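Local coordinates for cysteine desulfurase (Elizabethkingia anophelis NUHP1, PDB 5VPR), which probably catalyses the pyridoxal-phosphate-dependent removal of sulfur from L-cysteine, passing it to a carrier and leaving L-alanine, at residues 16-21 against 300-305; 34-39 against 392-397; 313-318 against 388-393. All blocks are in the same frame, centred on the assembly; numbering follows the deposited sequence.

Contact 1 (16-21 against 300-305)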
loop_
_atom_site.group_PDB
_atom_site.type_symbol
_atom_site.label_atom_id
_atom_site.label_comp_id
_atom_site.label_asym_id
_atom_site.label_seq_id
_atom_site.Cartn_x
_atom_site.Cartn_y
_atom_site.Cartn_z
ATOM N N ARG A 16 18.660 -9.372 -3.980
ATOM C CA ARG A 16 18.128 -10.577 -3.346
ATOM C C ARG A 16 18.995 -11.026 -2.178
ATOM O O ARG A 16 18.486 -11.624 -1.222
ATOM C CB ARG A 16 18.003 -11.721 -4.368
ATOM C CG ARG A 16 16.831 -11.577 -5.346
ATOM C CD ARG A 16 16.761 -12.723 -6.353
ATOM N NE ARG A 16 16.512 -14.028 -5.731
ATOM C CZ ARG A 16 15.307 -14.510 -5.438
ATOM N NH1 ARG A 16 14.211 -13.798 -5.694
ATOM N NH2 ARG A 16 15.195 -15.707 -4.879
ATOM N N SER A 17 20.303 -10.761 -2.239
ATOM C CA SER A 17 21.179 -11.130 -1.132
ATOM C C SER A 17 20.835 -10.388 0.157
ATOM O O SER A 17 21.233 -10.830 1.238
ATOM C CB SER A 17 22.644 -10.881 -1.519
ATOM O OG SER A 17 22.880 -9.509 -1.782
ATOM N N GLN A 18 20.092 -9.282 0.076
ATOM C CA GLN A 18 19.725 -8.540 1.277
ATOM C C GLN A 18 18.507 -9.116 1.990
ATOM O O GLN A 18 18.192 -8.657 3.092
ATOM C CB GLN A 18 19.467 -7.064 0.929
ATOM C CG GLN A 18 20.653 -6.390 0.221
ATOM C CD GLN A 18 20.390 -4.937 -0.157
ATOM O OE1 GLN A 18 19.869 -4.151 0.641
ATOM N NE2 GLN A 18 20.761 -4.573 -1.379
ATOM N N PHE A 19 17.826 -10.111 1.413
ATOM C CA PHE A 19 16.581 -10.625 1.985
ATOM C C PHE A 19 16.771 -12.057 2.456
ATOM O O PHE A 19 16.664 -12.998 1.649
ATOM C CB PHE A 19 15.449 -10.545 0.962
ATOM C CG PHE A 19 15.035 -9.148 0.659
ATOM C CD1 PHE A 19 15.733 -8.388 -0.261
ATOM C CD2 PHE A 19 13.965 -8.582 1.322
ATOM C CE1 PHE A 19 15.357 -7.076 -0.521
ATOM C CE2 PHE A 19 13.583 -7.279 1.069
ATOM C CZ PHE A 19 14.277 -6.523 0.149
ATOM N N PRO A 20 17.045 -12.279 3.743
ATOM C CA PRO A 20 17.385 -13.645 4.183
ATOM C C PRO A 20 16.281 -14.653 3.926
ATOM O O PRO A 20 16.578 -15.793 3.551
ATOM C CB PRO A 20 17.680 -13.469 5.681
ATOM C CG PRO A 20 17.075 -12.155 6.044
ATOM C CD PRO A 20 17.180 -11.297 4.823
ATOM N N ILE A 21 15.010 -14.260 4.063
ATOM C CA ILE A 21 13.927 -15.226 3.883
ATOM C C ILE A 21 13.896 -15.800 2.467
ATOM O O ILE A 21 13.294 -16.859 2.239
ATOM C CB ILE A 21 12.565 -14.595 4.260
ATOM C CG1 ILE A 21 11.565 -15.696 4.654
ATOM C CG2 ILE A 21 12.002 -13.762 3.100
ATOM C CD1 ILE A 21 10.208 -15.121 5.115
ATOM N N MET A 300 14.596 1.742 -0.060
ATOM C CA MET A 300 14.033 2.114 -1.347
ATOM C C MET A 300 14.851 3.221 -2.004
ATOM O O MET A 300 15.132 3.150 -3.208
ATOM C CB MET A 300 12.570 2.523 -1.172
ATOM C CG MET A 300 11.686 1.358 -0.752
ATOM S SD MET A 300 9.920 1.700 -0.780
ATOM C CE MET A 300 9.615 2.058 -2.521
ATOM N N GLU A 301 15.267 4.239 -1.238
ATOM C CA GLU A 301 16.095 5.288 -1.839
ATOM C C GLU A 301 17.440 4.727 -2.291
ATOM O O GLU A 301 17.983 5.145 -3.320
ATOM C CB GLU A 301 16.300 6.454 -0.866
ATOM C CG GLU A 301 15.006 7.067 -0.314
ATOM C CD GLU A 301 14.429 8.204 -1.163
ATOM O OE1 GLU A 301 14.695 8.251 -2.386
ATOM O OE2 GLU A 301 13.701 9.059 -0.594
ATOM N N LYS A 302 17.986 3.762 -1.547
ATOM C CA LYS A 302 19.251 3.158 -1.954
ATOM C C LYS A 302 19.096 2.396 -3.262
ATOM O O LYS A 302 19.935 2.511 -4.158
ATOM C CB LYS A 302 19.785 2.227 -0.866
ATOM C CG LYS A 302 21.103 1.566 -1.245
ATOM C CD LYS A 302 21.558 0.569 -0.189
ATOM C CE LYS A 302 20.565 -0.568 -0.053
ATOM N NZ LYS A 302 21.115 -1.688 0.750
ATOM N N VAL A 303 18.036 1.597 -3.388
ATOM C CA VAL A 303 17.808 0.893 -4.643
ATOM C C VAL A 303 17.510 1.880 -5.762
ATOM O O VAL A 303 18.056 1.779 -6.867
ATOM C CB VAL A 303 16.678 -0.138 -4.489
ATOM C CG1 VAL A 303 16.323 -0.717 -5.857
ATOM C CG2 VAL A 303 17.113 -1.241 -3.559
ATOM N N GLY A 304 16.639 2.844 -5.499
ATOM C CA GLY A 304 16.233 3.762 -6.542
ATOM C C GLY A 304 14.795 3.527 -6.945
ATOM O O GLY A 304 14.447 2.455 -7.453
ATOM N N ARG A 305 13.946 4.527 -6.713
ATOM C CA ARG A 305 12.512 4.344 -6.903
ATOM C C ARG A 305 12.158 4.181 -8.376
ATOM O O ARG A 305 11.242 3.418 -8.718
ATOM C CB ARG A 305 11.774 5.523 -6.275
ATOM C CG ARG A 305 12.196 5.737 -4.814
ATOM C CD ARG A 305 11.697 7.059 -4.251
ATOM N NE ARG A 305 10.323 6.996 -3.746
ATOM C CZ ARG A 305 9.696 8.047 -3.220
ATOM N NH1 ARG A 305 10.331 9.211 -3.140
ATOM N NH2 ARG A 305 8.446 7.947 -2.774
#
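Gln-18 and Lys-302 touch across backbones that stay well apart: the nearest CA atoms of the two segments, Gln-18 CA and Val-303 CA, are 11.3 Å from each other. Both side chains leave their backbones toward the other segment and arrive from opposite directions, so the contact is made by their ends. Lys-302 NZ donates to Gln-18 OE1 over 2.8 Å. The bond is bent at the acceptor, with a C=O to N angle of 114°, and the ammonium nitrogen lies above the carbonyl plane by 40° and not on a lone pair. Gln-18 runs out extended beyond CG, whereas the lysine chain bends at chi3 (63°), which turns its CE and NZ across to the amide oxygen. The other end of the amide has a partner in its own segment's helix: NE2 makes a weak hydrogen bond to Glu-14 OE1. The buried area is small, 84 Å² over both sides, as expected of a single hydrogen bond at the surface. Gly-304, next in the chain after Val-303, is the first residue to leave helical angles, with positive phi, and is the N-cap of helix 305-324. The contact is thus a surface lysine-amide hydrogen bond that joins the loop at the C-terminal end of helix 12-17, in the N-terminal segment, to the last turn of helix 287-303.

Contact 2 (34-39 against 392-397)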
loop_
_atom_site.group_PDB
_atom_site.type_symbol
_atom_site.label_atom_id
_atom_site.label_comp_id
_atom_site.label_asym_id
_atom_site.label_seq_id
_atom_site.Cartn_x
_atom_site.Cartn_y
_atom_site.Cartn_z
ATOM N N LEU A 34 5.359 -14.670 -4.330
ATOM C CA LEU A 34 4.621 -13.767 -5.216
ATOM C C LEU A 34 3.300 -13.335 -4.586
ATOM O O LEU A 34 2.267 -13.236 -5.255
ATOM C CB LEU A 34 4.381 -14.420 -6.577
ATOM C CG LEU A 34 5.644 -14.929 -7.271
ATOM C CD1 LEU A 34 5.282 -15.785 -8.478
ATOM C CD2 LEU A 34 6.537 -13.765 -7.673
ATOM N N ASP A 35 3.316 -13.077 -3.282
ATOM C CA ASP A 35 2.152 -12.593 -2.556
ATOM C C ASP A 35 2.472 -11.249 -1.911
ATOM O O ASP A 35 2.060 -10.949 -0.782
ATOM C CB ASP A 35 1.707 -13.618 -1.514
ATOM C CG ASP A 35 0.302 -13.357 -0.998
ATOM O OD1 ASP A 35 -0.499 -12.717 -1.714
ATOM O OD2 ASP A 35 0.005 -13.790 0.134
ATOM N N ASN A 36 3.242 -10.436 -2.630
ATOM C CA ASN A 36 3.768 -9.201 -2.058
ATOM C C ASN A 36 2.684 -8.163 -1.801
ATOM O O ASN A 36 2.845 -7.337 -0.901
ATOM C CB ASN A 36 4.867 -8.649 -2.963
ATOM C CG ASN A 36 6.048 -9.583 -3.006
ATOM O OD1 ASN A 36 6.822 -9.648 -2.042
ATOM N ND2 ASN A 36 6.165 -10.363 -4.090
ATOM N N ALA A 37 1.579 -8.194 -2.554
ATOM C CA ALA A 37 0.473 -7.281 -2.277
ATOM C C ALA A 37 -0.191 -7.595 -0.946
ATOM O O ALA A 37 -0.868 -6.729 -0.388
ATOM C CB ALA A 37 -0.576 -7.328 -3.391
ATOM N N ALA A 38 -0.016 -8.813 -0.431
ATOM C CA ALA A 38 -0.458 -9.116 0.928
ATOM C C ALA A 38 0.511 -8.516 1.934
ATOM O O ALA A 38 0.117 -7.712 2.782
ATOM C CB ALA A 38 -0.596 -10.629 1.129
ATOM N N THR A 39 1.795 -8.845 1.813
ATOM C CA THR A 39 2.825 -8.217 2.624
ATOM C C THR A 39 4.166 -8.474 1.955
ATOM O O THR A 39 4.325 -9.448 1.210
ATOM C CB THR A 39 2.816 -8.722 4.079
ATOM O OG1 THR A 39 3.551 -7.805 4.892
ATOM C CG2 THR A 39 3.443 -10.134 4.210
ATOM N N VAL A 392 10.545 -5.994 -5.421
ATOM C CA VAL A 392 11.784 -5.670 -6.127
ATOM C C VAL A 392 12.699 -6.880 -6.254
ATOM O O VAL A 392 13.517 -6.945 -7.178
ATOM C CB VAL A 392 12.492 -4.502 -5.417
ATOM C CG1 VAL A 392 13.014 -4.944 -4.042
ATOM C CG2 VAL A 392 13.610 -3.951 -6.288
ATOM N N TYR A 393 12.587 -7.859 -5.356
ATOM C CA TYR A 393 13.504 -8.990 -5.346
ATOM C C TYR A 393 13.062 -10.132 -6.258
ATOM O O TYR A 393 13.801 -11.112 -6.398
ATOM C CB TYR A 393 13.682 -9.513 -3.911
ATOM C CG TYR A 393 12.403 -9.521 -3.105
ATOM C CD1 TYR A 393 12.252 -8.690 -1.997
ATOM C CD2 TYR A 393 11.338 -10.348 -3.458
ATOM C CE1 TYR A 393 11.076 -8.683 -1.251
ATOM C CE2 TYR A 393 10.154 -10.354 -2.719
ATOM C CZ TYR A 393 10.030 -9.510 -1.618
ATOM O OH TYR A 393 8.856 -9.488 -0.887
ATOM N N ASN A 394 11.886 -10.037 -6.875
ATOM C CA ASN A 394 11.423 -11.115 -7.736
ATOM C C ASN A 394 12.153 -11.085 -9.080
ATOM O O ASN A 394 12.663 -10.046 -9.517
ATOM C CB ASN A 394 9.913 -11.028 -7.924
ATOM C CG ASN A 394 9.159 -11.304 -6.640
ATOM O OD1 ASN A 394 8.263 -10.550 -6.249
ATOM N ND2 ASN A 394 9.523 -12.395 -5.970
ATOM N N THR A 395 12.213 -12.249 -9.734
ATOM C CA THR A 395 13.027 -12.431 -10.925
ATOM C C THR A 395 12.207 -12.995 -12.083
ATOM O O THR A 395 11.145 -13.595 -11.899
ATOM C CB THR A 395 14.211 -13.379 -10.660
ATOM O OG1 THR A 395 13.710 -14.707 -10.474
ATOM C CG2 THR A 395 14.984 -12.959 -9.425
ATOM N N PHE A 396 12.730 -12.815 -13.297
ATOM C CA PHE A 396 12.114 -13.462 -14.450
ATOM C C PHE A 396 12.171 -14.984 -14.321
ATOM O O PHE A 396 11.232 -15.683 -14.717
ATOM C CB PHE A 396 12.788 -12.988 -15.738
ATOM C CG PHE A 396 12.678 -11.508 -15.956
ATOM C CD1 PHE A 396 11.479 -10.946 -16.374
ATOM C CD2 PHE A 396 13.763 -10.675 -15.729
ATOM C CE1 PHE A 396 11.365 -9.579 -16.567
ATOM C CE2 PHE A 396 13.656 -9.302 -15.916
ATOM C CZ PHE A 396 12.457 -8.755 -16.337
ATOM N N GLU A 397 13.256 -15.515 -13.749
ATOM C CA GLU A 397 13.324 -16.957 -13.525
ATOM C C GLU A 397 12.191 -17.426 -12.619
ATOM O O GLU A 397 11.646 -18.521 -12.809
ATOM C CB GLU A 397 14.684 -17.343 -12.938
#
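Asn-36, Tyr-393 and Asn-394 make a buried, largely polar contact between the loop that follows strand 29-33 and the turn leading into helix 396-413. The four touching residues, Leu-34 included, are all buried, and 162 Å² is covered between the segments. Asn-36 reaches toward the turn and meets it with both amide atoms. A very short hydrogen bond, of doubtful modelled length at 2.3 Å, runs from Tyr-393 OH to Asn-36 OD1, which lies at the ring edge, near the ring plane, with amide and ring planes 56° apart. Tyr-393 has its CG in the crowded position between backbone N and carbonyl carbon (chi1 40°), which swings the hydroxyl round to Asn-36. The same hydroxyl takes the N-H of Gln-41, a second partner. Asn-36 ND2 lies 3.0 Å from Asn-394 OD1, with the two amides inclined by 57°, and also donates to Ser-389 O. Asn-394 OD1 in turn takes the Ala-391 N-H, and its ND2 goes to Glu-398 OE1, which fixes the rotation of this amide. Leu-34 supplies the apolar part: its CD2 sits over one face of the Asn-394 amide, 3.7 Å from Asn-394 CG. Farther along the loop, Thr-39 OG1 bonds His-232 ND1. In this class-V aminotransferase family member, the 34-39 loop thus runs from the turn before helix 396-413 to the residue before the cofactor-bearing Lys-233, and probably helps to shape the surroundings of the pyridoxal phosphate.

Contact 3 (313-318 against 388-393)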
loop_
_atom_site.group_PDB
_atom_site.type_symbol
_atom_site.label_atom_id
_atom_site.label_comp_id
_atom_site.label_asym_id
_atom_site.label_seq_id
_atom_site.Cartn_x
_atom_site.Cartn_y
_atom_site.Cartn_z
ATOM N N HIS A 313 7.719 -3.154 -13.535
ATOM C CA HIS A 313 6.962 -3.080 -14.772
ATOM C C HIS A 313 7.417 -4.148 -15.766
ATOM O O HIS A 313 6.594 -4.706 -16.503
ATOM C CB HIS A 313 7.093 -1.683 -15.371
ATOM C CG HIS A 313 6.429 -1.535 -16.703
ATOM N ND1 HIS A 313 7.024 -1.941 -17.878
ATOM C CD2 HIS A 313 5.223 -1.026 -17.047
ATOM C CE1 HIS A 313 6.212 -1.689 -18.889
ATOM N NE2 HIS A 313 5.113 -1.131 -18.412
ATOM N N ALA A 314 8.715 -4.460 -15.797
ATOM C CA ALA A 314 9.179 -5.504 -16.708
ATOM C C ALA A 314 8.750 -6.890 -16.225
ATOM O O ALA A 314 8.414 -7.762 -17.038
ATOM C CB ALA A 314 10.695 -5.422 -16.867
ATOM N N LEU A 315 8.749 -7.112 -14.908
ATOM C CA LEU A 315 8.243 -8.373 -14.366
ATOM C C LEU A 315 6.785 -8.573 -14.745
ATOM O O LEU A 315 6.381 -9.654 -15.187
ATOM C CB LEU A 315 8.397 -8.390 -12.846
ATOM C CG LEU A 315 9.814 -8.472 -12.282
ATOM C CD1 LEU A 315 9.773 -8.341 -10.762
ATOM C CD2 LEU A 315 10.462 -9.784 -12.686
ATOM N N LEU A 316 5.988 -7.517 -14.598
ATOM C CA LEU A 316 4.559 -7.594 -14.864
ATOM C C LEU A 316 4.290 -7.906 -16.329
ATOM O O LEU A 316 3.518 -8.817 -16.651
ATOM C CB LEU A 316 3.902 -6.275 -14.454
ATOM C CG LEU A 316 2.383 -6.151 -14.537
ATOM C CD1 LEU A 316 1.782 -7.146 -13.611
ATOM C CD2 LEU A 316 1.923 -4.753 -14.145
ATOM N N GLU A 317 4.927 -7.165 -17.237
ATOM C CA GLU A 317 4.723 -7.414 -18.661
ATOM C C GLU A 317 5.126 -8.838 -19.036
ATOM O O GLU A 317 4.416 -9.517 -19.791
ATOM C CB GLU A 317 5.508 -6.395 -19.487
ATOM N N TYR A 318 6.263 -9.303 -18.519
ATOM C CA TYR A 318 6.734 -10.648 -18.838
ATOM C C TYR A 318 5.767 -11.703 -18.315
ATOM O O TYR A 318 5.393 -12.633 -19.038
ATOM C CB TYR A 318 8.133 -10.855 -18.253
ATOM C CG TYR A 318 8.745 -12.204 -18.553
ATOM C CD1 TYR A 318 8.932 -13.154 -17.547
ATOM C CD2 TYR A 318 9.139 -12.529 -19.843
ATOM C CE1 TYR A 318 9.506 -14.395 -17.836
ATOM C CE2 TYR A 318 9.698 -13.745 -20.131
ATOM C CZ TYR A 318 9.881 -14.674 -19.135
ATOM O OH TYR A 318 10.444 -15.884 -19.465
ATOM N N ALA A 388 -0.939 -13.143 -8.504
ATOM C CA ALA A 388 0.509 -13.079 -8.337
ATOM C C ALA A 388 0.907 -11.612 -8.261
ATOM O O ALA A 388 0.438 -10.804 -9.065
ATOM C CB ALA A 388 1.232 -13.773 -9.490
ATOM N N SER A 389 1.753 -11.266 -7.293
ATOM C CA SER A 389 2.127 -9.874 -7.084
ATOM C C SER A 389 3.621 -9.791 -6.810
ATOM O O SER A 389 4.186 -10.638 -6.108
ATOM C CB SER A 389 1.315 -9.223 -5.932
ATOM O OG SER A 389 1.326 -10.017 -4.744
ATOM N N PHE A 390 4.246 -8.748 -7.352
ATOM C CA PHE A 390 5.694 -8.645 -7.430
ATOM C C PHE A 390 6.242 -7.575 -6.495
ATOM O O PHE A 390 5.579 -6.572 -6.195
ATOM C CB PHE A 390 6.118 -8.358 -8.873
ATOM C CG PHE A 390 5.606 -9.375 -9.846
ATOM C CD1 PHE A 390 6.115 -10.665 -9.841
ATOM C CD2 PHE A 390 4.600 -9.060 -10.739
ATOM C CE1 PHE A 390 5.645 -11.622 -10.721
ATOM C CE2 PHE A 390 4.130 -10.014 -11.630
ATOM C CZ PHE A 390 4.651 -11.297 -11.615
ATOM N N ALA A 391 7.463 -7.824 -6.022
ATOM C CA ALA A 391 8.278 -6.861 -5.295
ATOM C C ALA A 391 9.639 -6.798 -5.980
ATOM O O ALA A 391 9.880 -7.475 -6.986
ATOM C CB ALA A 391 8.401 -7.227 -3.806
ATOM N N VAL A 392 10.545 -5.994 -5.421
ATOM C CA VAL A 392 11.784 -5.670 -6.127
ATOM C C VAL A 392 12.699 -6.880 -6.254
ATOM O O VAL A 392 13.517 -6.945 -7.178
ATOM C CB VAL A 392 12.492 -4.502 -5.417
ATOM C CG1 VAL A 392 13.014 -4.944 -4.042
ATOM C CG2 VAL A 392 13.610 -3.951 -6.288
ATOM N N TYR A 393 12.587 -7.859 -5.356
ATOM C CA TYR A 393 13.504 -8.990 -5.346
ATOM C C TYR A 393 13.062 -10.132 -6.258
ATOM O O TYR A 393 13.801 -11.112 -6.398
ATOM C CB TYR A 393 13.682 -9.513 -3.911
ATOM C CG TYR A 393 12.403 -9.521 -3.105
ATOM C CD1 TYR A 393 12.252 -8.690 -1.997
ATOM C CD2 TYR A 393 11.338 -10.348 -3.458
ATOM C CE1 TYR A 393 11.076 -8.683 -1.251
ATOM C CE2 TYR A 393 10.154 -10.354 -2.719
ATOM C CZ TYR A 393 10.030 -9.510 -1.618
ATOM O OH TYR A 393 8.856 -9.488 -0.887
#
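Leu-315 and Phe-390 each turn CG to the side opposite their own carbonyl carbon and beside the backbone N, with chi1 of -69° in the leucine and -56° in the phenylalanine. Since both CB atoms already point at the other segment, these torsions lay the leucine branch obliquely across the base of the aromatic side chain. The backbones are close here, with Leu-315 CA and Phe-390 CA 7.4 Å apart. Two parts of Leu-315 do the touching. Its CB sits over one face of the Phe-390 ring, 4.2 Å above the plane and displaced toward the rim, while CD1 reaches past the ring to lie 4.1 Å from Phe-390 CB. The same methyl goes on to 3.9 Å from Ala-391 O, an apolar neighbour to that carbonyl. Leu-316, one residue on along helix 305-324, meets the rim of the ring at CE2: its CA is 4.1 Å from Phe-390 CE2, and its CD1 also lies against that carbon. Phe-390 therefore rests against two consecutive helix residues and is touched at its CB, over one face and along one flank. Ile-399 of helix 396-413 and Val-342 of strand 341-345 also pack on Phe-390, which places the ring between helices and the three-stranded antiparallel sheet that strand 386-389 edges. Phe-390 continues the pairing beyond the strand through backbone bonding with Gly-340, which also ties its main chain to the approach of strand 341-345. With 184 Å² buried and apolar side-chain contacts doing the work, this contact joins helix 305-324 to the end of the edge strand 386-389 by apolar packing, probably with dispersion and loss of water contributing, and with no charge pairing between the two segments.

Contact 1 is a surface contact, whereas contacts 2 and 3 are buried, and the chemistry follows: one lysine-amide bond at the surface, a polar network in the loop-turn contact, and leucines on an aromatic ring beside the end of the edge strand. Contacts 2 and 3 share Val-392 and Tyr-393, and their centres are 7 Å apart; Ala-37 N bonding Ser-389 OG at 2.9 Å joins them further. The segments of contact 1 touch these shared residues: Arg-16 NH1 lies 2.8 Å from Tyr-393 O, Phe-19 stands edge-to-face with Tyr-393, and Val-303 packs on Val-392. Helix 287-303 of contact 1 is followed in the chain by helix 305-324 of contact 3.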